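Local structure of flavodoxin-like domain (3HLY) at residues Asp94-Pro97 / Ile98-Leu102. The protein is a flavodoxin-like domain of a flavoprotein and, as in flavodoxins, probably binds a flavin cofactor, most likely FMN, for electron transfer. Numbering follows the deposited sequence.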
loop_
_atom_site.group_PDB
_atom_site.type_symbol
_atom_site.label_atom_id
_atom_site.label_comp_id
_atom_site.label_asym_id
_atom_site.label_seq_id
_atom_site.Cartn_x
_atom_site.Cartn_y
_atom_site.Cartn_z
ATOM N N ASP A 94 0.806 16.187 -7.231
ATOM C CA ASP A 94 -0.634 16.377 -7.194
ATOM C C ASP A 94 -1.172 14.970 -7.026
ATOM O O ASP A 94 -1.479 14.302 -8.013
ATOM C CB ASP A 94 -1.124 16.984 -8.512
ATOM N N ASP A 95 -1.278 14.517 -5.778
ATOM C CA ASP A 95 -1.749 13.162 -5.515
ATOM C C ASP A 95 -3.113 13.026 -4.847
ATOM O O ASP A 95 -3.579 13.928 -4.154
ATOM C CB ASP A 95 -0.694 12.400 -4.701
ATOM C CG ASP A 95 -0.427 13.031 -3.350
ATOM O OD1 ASP A 95 -1.331 13.008 -2.490
ATOM O OD2 ASP A 95 0.691 13.551 -3.149
ATOM N N GLU A 96 -3.744 11.876 -5.072
ATOM C CA GLU A 96 -5.048 11.569 -4.503
ATOM C C GLU A 96 -4.998 11.550 -2.980
ATOM O O GLU A 96 -4.051 11.039 -2.386
ATOM C CB GLU A 96 -5.534 10.201 -4.988
ATOM C CG GLU A 96 -6.642 10.249 -6.018
ATOM C CD GLU A 96 -7.438 8.958 -6.058
ATOM O OE1 GLU A 96 -6.828 7.882 -6.270
ATOM O OE2 GLU A 96 -8.676 9.020 -5.874
ATOM N N PRO A 97 -6.027 12.105 -2.327
ATOM C CA PRO A 97 -6.105 12.150 -0.860
ATOM C C PRO A 97 -6.302 10.758 -0.248
ATOM O O PRO A 97 -7.035 9.933 -0.794
ATOM C CB PRO A 97 -7.317 13.052 -0.602
ATOM C CG PRO A 97 -7.437 13.871 -1.867
ATOM C CD PRO A 97 -7.131 12.867 -2.936
ATOM N N ILE A 98 -5.659 10.503 0.885
ATOM C CA ILE A 98 -5.790 9.211 1.560
ATOM C C ILE A 98 -7.256 8.840 1.756
ATOM O O ILE A 98 -7.680 7.737 1.425
ATOM C CB ILE A 98 -5.077 9.228 2.951
ATOM C CG1 ILE A 98 -3.624 8.777 2.791
ATOM C CG2 ILE A 98 -5.807 8.335 3.943
ATOM C CD1 ILE A 98 -2.846 8.783 4.074
ATOM N N ASP A 99 -8.030 9.786 2.277
ATOM C CA ASP A 99 -9.448 9.586 2.552
ATOM C C ASP A 99 -10.246 9.034 1.365
ATOM O O ASP A 99 -11.096 8.157 1.535
ATOM C CB ASP A 99 -10.052 10.906 3.025
ATOM C CG ASP A 99 -9.188 11.600 4.072
ATOM O OD1 ASP A 99 -9.595 11.644 5.251
ATOM O OD2 ASP A 99 -8.090 12.097 3.715
ATOM N N ALA A 100 -9.971 9.547 0.165
ATOM C CA ALA A 100 -10.668 9.105 -1.038
ATOM C C ALA A 100 -10.428 7.616 -1.312
ATOM O O ALA A 100 -11.372 6.871 -1.577
ATOM C CB ALA A 100 -10.217 9.942 -2.239
ATOM N N LEU A 101 -9.164 7.196 -1.257
ATOM C CA LEU A 101 -8.811 5.800 -1.479
ATOM C C LEU A 101 -9.438 4.958 -0.390
ATOM O O LEU A 101 -10.031 3.924 -0.666
ATOM C CB LEU A 101 -7.293 5.590 -1.429
ATOM C CG LEU A 101 -6.424 6.066 -2.590
ATOM C CD1 LEU A 101 -6.860 5.377 -3.874
ATOM C CD2 LEU A 101 -6.543 7.572 -2.724
ATOM N N LEU A 102 -9.307 5.412 0.850
ATOM C CA LEU A 102 -9.847 4.679 1.985
ATOM C C LEU A 102 -11.348 4.416 1.840
ATOM O O LEU A 102 -11.827 3.337 2.194
ATOM C CB LEU A 102 -9.558 5.433 3.293
ATOM C CG LEU A 102 -10.059 4.788 4.592
ATOM C CD1 LEU A 102 -9.404 3.421 4.791
ATOM C CD2 LEU A 102 -9.749 5.695 5.765
#
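The carbonyl oxygen of P97 accepts two weak backbone hydrogen bonds from the first turn of helix 98-107. A100 N lies 3.1 Å from P97 O, but its N-H is bent well off line at 126°; L101 N is more distant, 3.5 Å from P97 O, yet nearly straight at 165°. One acceptor thus serves two donors, and the next bond of the same i+4 kind, L102 N to I98 O, is shorter at 2.9 Å. P97 occupies the N-cap position, with its ring carbon CD 4.3 Å from A100 CB. Beside this turn, E96 reaches along the helix start, its chain extended beyond CG, and its carboxylate meets aliphatic carbon rather than a backbone N-H: OE1 is 3.5 Å from L101 CD1. L101 CD2 packs against E96 CB at 3.6 Å; L101, which is buried, also touches L87 of strand 84-88 and F76 of helix 66-78. The E96 backbone is hydrogen-bonded to P60 and D95 OD2 weakly to G92 N, while D99 OD2 has a long, weak ion pair with R118. The arrangement is a helix N-terminus entered from the loop after strand 84-88, part of a beta-alpha-beta crossover in the flavodoxin-like fold.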